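PDB 4PT7: replication initiator A family protein from Staphylococcus aureus CA-347, which probably initiates replication of staphylococcal multiresistance plasmids by assembling on the plasmid's origin. Local coordinates for residues K21-E27 against D119-I123; N61-S67 against P105-L110. All coordinates share one frame; numbering follows the deposited sequence.

Interaction 1. Residues K21-E27 against D119-I123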
loop_
_atom_site.group_PDB
_atom_site.type_symbol
_atom_site.label_atom_id
_atom_site.label_comp_id
_atom_site.label_asym_id
_atom_site.label_seq_id
_atom_site.Cartn_x
_atom_site.Cartn_y
_atom_site.Cartn_z
ATOM N N LYS B 21 3.886 -21.948 9.385
ATOM C CA LYS B 21 3.561 -22.827 8.265
ATOM C C LYS B 21 2.080 -23.185 8.256
ATOM O O LYS B 21 1.489 -23.411 7.199
ATOM C CB LYS B 21 4.396 -24.114 8.329
ATOM C CG LYS B 21 5.876 -23.934 7.982
ATOM C CD LYS B 21 6.532 -25.289 7.672
ATOM C CE LYS B 21 7.992 -25.119 7.317
ATOM N NZ LYS B 21 8.650 -26.427 6.987
ATOM N N VAL B 22 1.483 -23.233 9.439
ATOM C CA VAL B 22 0.070 -23.557 9.550
ATOM C C VAL B 22 -0.777 -22.561 8.735
ATOM O O VAL B 22 -1.901 -22.872 8.354
ATOM C CB VAL B 22 -0.366 -23.575 11.046
ATOM C CG1 VAL B 22 -0.250 -22.189 11.643
ATOM C CG2 VAL B 22 -1.777 -24.122 11.186
ATOM N N PHE B 23 -0.236 -21.376 8.446
ATOM C CA PHE B 23 -0.984 -20.384 7.663
ATOM C C PHE B 23 -1.099 -20.818 6.204
ATOM O O PHE B 23 -1.850 -20.220 5.432
ATOM C CB PHE B 23 -0.313 -18.986 7.711
ATOM C CG PHE B 23 -0.459 -18.270 9.037
ATOM C CD1 PHE B 23 -1.176 -18.849 10.080
ATOM C CD2 PHE B 23 0.126 -17.024 9.241
ATOM C CE1 PHE B 23 -1.304 -18.192 11.313
ATOM C CE2 PHE B 23 0.004 -16.360 10.462
ATOM C CZ PHE B 23 -0.711 -16.943 11.501
ATOM N N PHE B 24 -0.358 -21.850 5.817
ATOM C CA PHE B 24 -0.408 -22.308 4.435
ATOM C C PHE B 24 -0.922 -23.738 4.305
ATOM O O PHE B 24 -1.037 -24.264 3.204
ATOM C CB PHE B 24 0.974 -22.213 3.782
ATOM C CG PHE B 24 1.585 -20.844 3.837
ATOM C CD1 PHE B 24 2.356 -20.455 4.926
ATOM C CD2 PHE B 24 1.412 -19.947 2.786
ATOM C CE1 PHE B 24 2.955 -19.188 4.967
ATOM C CE2 PHE B 24 2.002 -18.681 2.816
ATOM C CZ PHE B 24 2.777 -18.303 3.910
ATOM N N THR B 25 -1.232 -24.367 5.429
ATOM C CA THR B 25 -1.737 -25.735 5.413
ATOM C C THR B 25 -3.148 -25.784 5.979
ATOM O O THR B 25 -4.050 -26.347 5.351
ATOM C CB THR B 25 -0.832 -26.683 6.238
ATOM O OG1 THR B 25 -0.763 -26.226 7.595
ATOM C CG2 THR B 25 0.577 -26.718 5.649
ATOM N N SER B 26 -3.328 -25.184 7.156
ATOM C CA SER B 26 -4.624 -25.138 7.840
ATOM C C SER B 26 -5.660 -24.383 7.020
ATOM O O SER B 26 -5.392 -23.279 6.527
ATOM C CB SER B 26 -4.478 -24.453 9.207
ATOM O OG SER B 26 -5.725 -24.329 9.874
ATOM N N GLU B 27 -6.838 -24.983 6.874
ATOM C CA GLU B 27 -7.910 -24.352 6.126
ATOM C C GLU B 27 -8.581 -23.317 7.016
ATOM O O GLU B 27 -9.413 -22.526 6.559
ATOM C CB GLU B 27 -8.922 -25.398 5.670
ATOM C CG GLU B 27 -8.866 -25.708 4.177
ATOM C CD GLU B 27 -7.495 -26.191 3.720
ATOM O OE1 GLU B 27 -6.532 -25.390 3.742
ATOM O OE2 GLU B 27 -7.381 -27.376 3.342
ATOM N N ASP B 119 -3.443 -30.353 10.506
ATOM C CA ASP B 119 -2.309 -29.461 10.271
ATOM C C ASP B 119 -1.009 -30.228 10.473
ATOM O O ASP B 119 -0.093 -30.143 9.645
ATOM C CB ASP B 119 -2.338 -28.258 11.223
ATOM C CG ASP B 119 -3.544 -27.369 11.007
ATOM O OD1 ASP B 119 -3.854 -27.075 9.838
ATOM O OD2 ASP B 119 -4.174 -26.962 12.006
ATOM N N ILE B 120 -0.941 -30.975 11.576
ATOM C CA ILE B 120 0.227 -31.789 11.900
ATOM C C ILE B 120 0.494 -32.724 10.723
ATOM O O ILE B 120 1.596 -32.757 10.167
ATOM C CB ILE B 120 -0.016 -32.670 13.157
ATOM C CG1 ILE B 120 -0.422 -31.801 14.350
ATOM C CG2 ILE B 120 1.256 -33.460 13.504
ATOM C CD1 ILE B 120 0.633 -30.837 14.794
ATOM N N TYR B 121 -0.530 -33.484 10.350
ATOM C CA TYR B 121 -0.428 -34.428 9.248
ATOM C C TYR B 121 0.092 -33.757 7.981
ATOM O O TYR B 121 1.070 -34.212 7.377
ATOM C CB TYR B 121 -1.798 -35.057 8.973
ATOM C CG TYR B 121 -1.833 -35.990 7.779
ATOM C CD1 TYR B 121 -1.334 -37.292 7.865
ATOM C CD2 TYR B 121 -2.355 -35.566 6.556
ATOM C CE1 TYR B 121 -1.358 -38.149 6.758
ATOM C CE2 TYR B 121 -2.384 -36.406 5.449
ATOM C CZ TYR B 121 -1.885 -37.695 5.553
ATOM O OH TYR B 121 -1.911 -38.520 4.449
ATOM N N LYS B 122 -0.559 -32.669 7.579
ATOM C CA LYS B 122 -0.150 -31.974 6.368
ATOM C C LYS B 122 1.273 -31.437 6.425
ATOM O O LYS B 122 2.034 -31.582 5.466
ATOM C CB LYS B 122 -1.114 -30.828 6.052
ATOM C CG LYS B 122 -2.483 -31.274 5.541
ATOM C CD LYS B 122 -3.267 -30.077 4.993
ATOM C CE LYS B 122 -4.618 -30.489 4.404
ATOM N NZ LYS B 122 -5.390 -29.319 3.873
ATOM N N ILE B 123 1.639 -30.812 7.538
ATOM C CA ILE B 123 2.977 -30.243 7.656
ATOM C C ILE B 123 4.060 -31.322 7.640
ATOM O O ILE B 123 5.094 -31.166 6.996
ATOM C CB ILE B 123 3.116 -29.410 8.946
ATOM C CG1 ILE B 123 2.210 -28.178 8.870
ATOM C CG2 ILE B 123 4.570 -28.999 9.143
ATOM C CD1 ILE B 123 2.083 -27.428 10.186
#
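Thr25 and Ile123 meet where the short, weakly bonded helix around 22-25 faces the C-terminal helix 117-126. The forked end of Thr25 straddles the CG1 branch of Ile123: OG1 comes to 3.8 Å from Ile123 CG1, and Thr25 CG2 stands 3.9 Å from the same carbon, the two side chains crossing at about a right angle. With chi1 at 59°, the Thr25 hydroxyl is tucked between backbone N and carbonyl carbon; it is buried against this hydrocarbon without any polar partner in the model.

One turn earlier, Asp119 slants across Val22, whose CG2 lies 3.7 Å from the Asp119 CG. Asp119 OD2 accepts a hydrogen bond from Thr116 N at the start of its helix, as in half of a capping box. OD1 is modelled implausibly near Ser26, so that detail is doubtful; Ser26 OG is bonded to Asn28 ND2.

The contact thus fastens the C-terminal helix to a segment of the RepA N-terminal region, a member of the helix-turn-helix clan, and its residues form part of a subunit interface. Tyr12 of the second subunit packs on Ile123 and Ile120, Lys21 NZ is shared in salt bridges with Glu127 and with Asp45 of the second subunit, and Phe24 makes an edge-to-face pair with Tyr17 of that subunit.

Toward the outer side, Lys122 passes Thr25 with CB 4.2 Å from Thr25 CB, then runs fully extended beyond CG. Its ammonium reaches Glu27, where NZ and OE2 form a 2.8 Å salt bridge. Glu27 is poorly ordered, so this bridge is probably mobile; Arg118 NH2 brings a like charge close to the lysine, which may weaken it further.

Interaction 2. Residues N61-S67 against P105-L110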
loop_
_atom_site.group_PDB
_atom_site.type_symbol
_atom_site.label_atom_id
_atom_site.label_comp_id
_atom_site.label_asym_id
_atom_site.label_seq_id
_atom_site.Cartn_x
_atom_site.Cartn_y
_atom_site.Cartn_z
ATOM N N ASN B 61 1.468 -11.482 29.696
ATOM C CA ASN B 61 1.158 -11.422 28.271
ATOM C C ASN B 61 1.771 -10.189 27.610
ATOM O O ASN B 61 1.661 -9.078 28.138
ATOM C CB ASN B 61 -0.356 -11.427 28.054
ATOM C CG ASN B 61 -1.017 -12.666 28.624
ATOM O OD1 ASN B 61 -0.474 -13.771 28.545
ATOM N ND2 ASN B 61 -2.208 -12.492 29.190
ATOM N N ILE B 62 2.408 -10.395 26.455
ATOM C CA ILE B 62 3.049 -9.319 25.706
ATOM C C ILE B 62 2.043 -8.636 24.780
ATOM O O ILE B 62 1.313 -9.303 24.043
ATOM C CB ILE B 62 4.230 -9.860 24.866
ATOM C CG1 ILE B 62 5.170 -10.682 25.760
ATOM C CG2 ILE B 62 5.010 -8.702 24.253
ATOM C CD1 ILE B 62 6.213 -11.493 24.995
ATOM N N TYR B 63 2.021 -7.306 24.799
ATOM C CA TYR B 63 1.084 -6.551 23.975
ATOM C C TYR B 63 1.728 -5.352 23.282
ATOM O O TYR B 63 2.903 -5.051 23.490
ATOM C CB TYR B 63 -0.098 -6.087 24.839
ATOM C CG TYR B 63 0.297 -5.179 25.989
ATOM C CD1 TYR B 63 0.547 -3.822 25.780
ATOM C CD2 TYR B 63 0.458 -5.683 27.285
ATOM C CE1 TYR B 63 0.945 -2.991 26.824
ATOM C CE2 TYR B 63 0.860 -4.857 28.338
ATOM C CZ TYR B 63 1.102 -3.511 28.098
ATOM O OH TYR B 63 1.510 -2.688 29.128
ATOM N N PHE B 64 0.947 -4.682 22.441
ATOM C CA PHE B 64 1.411 -3.507 21.709
ATOM C C PHE B 64 0.579 -2.290 22.089
ATOM O O PHE B 64 -0.630 -2.403 22.332
ATOM C CB PHE B 64 1.289 -3.719 20.198
ATOM C CG PHE B 64 2.154 -4.815 19.669
ATOM C CD1 PHE B 64 1.587 -5.937 19.070
ATOM C CD2 PHE B 64 3.538 -4.720 19.749
ATOM C CE1 PHE B 64 2.395 -6.952 18.556
ATOM C CE2 PHE B 64 4.352 -5.729 19.239
ATOM C CZ PHE B 64 3.779 -6.845 18.641
ATOM N N VAL B 65 1.240 -1.135 22.132
ATOM C CA VAL B 65 0.594 0.129 22.460
ATOM C C VAL B 65 0.972 1.115 21.363
ATOM O O VAL B 65 1.222 2.287 21.627
ATOM C CB VAL B 65 1.104 0.702 23.801
ATOM C CG1 VAL B 65 0.161 1.782 24.286
ATOM C CG2 VAL B 65 1.242 -0.394 24.825
ATOM N N TYR B 66 1.031 0.629 20.131
ATOM C CA TYR B 66 1.405 1.479 19.008
ATOM C C TYR B 66 0.208 2.235 18.426
ATOM O O TYR B 66 -0.903 1.699 18.335
ATOM C CB TYR B 66 2.061 0.633 17.913
ATOM C CG TYR B 66 3.455 0.123 18.238
ATOM C CD1 TYR B 66 3.751 -1.240 18.171
ATOM C CD2 TYR B 66 4.489 1.003 18.537
ATOM C CE1 TYR B 66 5.041 -1.710 18.384
ATOM C CE2 TYR B 66 5.794 0.539 18.752
ATOM C CZ TYR B 66 6.057 -0.819 18.671
ATOM O OH TYR B 66 7.336 -1.285 18.863
ATOM N N SER B 67 0.436 3.485 18.041
ATOM C CA SER B 67 -0.629 4.285 17.444
ATOM C C SER B 67 -0.785 3.830 16.003
ATOM O O SER B 67 0.080 3.125 15.472
ATOM C CB SER B 67 -0.279 5.779 17.476
ATOM O OG SER B 67 0.914 6.048 16.760
ATOM N N PRO B 105 -3.896 5.148 21.914
ATOM C CA PRO B 105 -3.665 3.956 21.091
ATOM C C PRO B 105 -4.332 2.710 21.661
ATOM O O PRO B 105 -4.277 2.460 22.863
ATOM C CB PRO B 105 -2.147 3.834 21.086
ATOM C CG PRO B 105 -1.708 5.258 21.138
ATOM C CD PRO B 105 -2.624 5.843 22.186
ATOM N N ASN B 106 -4.967 1.933 20.793
ATOM C CA ASN B 106 -5.629 0.714 21.229
ATOM C C ASN B 106 -4.587 -0.313 21.661
ATOM O O ASN B 106 -3.458 -0.308 21.179
ATOM C CB ASN B 106 -6.484 0.136 20.097
ATOM C CG ASN B 106 -7.592 1.077 19.665
ATOM O OD1 ASN B 106 -8.358 1.575 20.495
ATOM N ND2 ASN B 106 -7.684 1.327 18.361
ATOM N N ILE B 107 -4.969 -1.182 22.585
ATOM C CA ILE B 107 -4.076 -2.225 23.063
ATOM C C ILE B 107 -4.243 -3.430 22.148
ATOM O O ILE B 107 -5.345 -3.955 22.014
ATOM C CB ILE B 107 -4.430 -2.660 24.497
ATOM C CG1 ILE B 107 -4.426 -1.448 25.426
ATOM C CG2 ILE B 107 -3.425 -3.686 24.991
ATOM C CD1 ILE B 107 -3.098 -0.734 25.465
ATOM N N LEU B 108 -3.154 -3.850 21.509
ATOM C CA LEU B 108 -3.184 -5.006 20.613
ATOM C C LEU B 108 -2.397 -6.181 21.192
ATOM O O LEU B 108 -1.246 -6.028 21.622
ATOM C CB LEU B 108 -2.605 -4.655 19.234
ATOM C CG LEU B 108 -3.502 -3.965 18.199
ATOM C CD1 LEU B 108 -3.986 -2.641 18.748
ATOM C CD2 LEU B 108 -2.724 -3.745 16.901
ATOM N N TYR B 109 -3.029 -7.350 21.198
ATOM C CA TYR B 109 -2.398 -8.569 21.687
ATOM C C TYR B 109 -2.262 -9.528 20.518
ATOM O O TYR B 109 -3.270 -9.989 19.968
ATOM C CB TYR B 109 -3.246 -9.268 22.755
ATOM C CG TYR B 109 -3.167 -8.673 24.136
ATOM C CD1 TYR B 109 -4.097 -7.731 24.562
ATOM C CD2 TYR B 109 -2.175 -9.077 25.033
ATOM C CE1 TYR B 109 -4.043 -7.199 25.852
ATOM C CE2 TYR B 109 -2.111 -8.555 26.319
ATOM C CZ TYR B 109 -3.048 -7.618 26.723
ATOM O OH TYR B 109 -2.989 -7.089 27.991
ATOM N N LEU B 110 -1.026 -9.822 20.129
ATOM C CA LEU B 110 -0.803 -10.768 19.046
ATOM C C LEU B 110 -1.026 -12.125 19.710
ATOM O O LEU B 110 -0.681 -12.297 20.881
ATOM C CB LEU B 110 0.634 -10.685 18.542
ATOM C CG LEU B 110 0.865 -10.693 17.029
ATOM C CD1 LEU B 110 2.169 -11.424 16.733
ATOM C CD2 LEU B 110 -0.281 -11.357 16.313
HETATM O O HOH W 1 1.299 -8.648 21.373
HETATM O O HOH W 2 0.212 -11.709 23.426
#
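Phe64 and Leu108 set the apolar centre, their CB atoms 4.1 Å apart where the two backbones run side by side in opposite senses. The Phe64 ring leans along the strand until CE1 is 4.1 Å from CB of Leu110, crossing that side chain obliquely. Helix 34-52 covers the ring through Arg46 and Ser50, and Leu71 of helix 68-74 packs on Leu108.

Next along lies the pair Tyr63 and Tyr109. Chi1 of 61° wedges the Tyr63 ring between its own N and carbonyl carbon, and its CB sits over one face of Tyr109, 3.7 Å from the ring centroid, a CH-pi contact. The two side chains point the same way, and the edge of Tyr63 turns toward the face of Tyr109 in an offset edge-to-face pair, with centroids 5.6 Å apart and planes at 61°. Ile107 CG2 meets the Tyr63 ring obliquely, and Val65 CG1 approaches Ile107 CD1. At the end of the run Ser67, the N-cap of helix 68-74, packs its CB 4.0 Å from CG of the poorly ordered Pro105.

This is the sheet of a winged helix: strand 107-110, paired with 95-98 in the wing hairpin, takes the 61-67 segment on its other edge. The join is a single antiparallel bridge, a hydrogen-bonded pair in which Phe64 N donates to Leu108 O at 2.7 Å and Leu108 N to Phe64 O at 3.0 Å, the latter nearly straight (168°).

Beyond it, direct bonding gives way to water. One water gives a hydrogen to Ile62 O and accepts from Leu110 N; a second gives one to Ile62 O and another to Leu110 O. With just two direct backbone bonds and two water bridges, the pairing probably owes much of its hold to its aromatic and aliphatic side chains.

Overall arrangement
Interactions 1 and 2 lie on opposite sides of the chain's centre, their own centres about 27 Å apart; their nearest atoms come to about 7 Å without touching. Both sew the family's N-terminal region to later parts of the chain, and along the sequence the 61-67 and 105-110 pairing falls wholly between the segments of interaction 1. Strand 107-110 leads through a short loop into helix 117-126, the next regular element, so the chain passes from the wing sheet to the C-terminal helix. Interaction 2 belongs to the winged-helix body, the unit that in relatives typically grips DNA, whereas interaction 1 touches the second subunit, consistent with a part in the assembly of the tetramer.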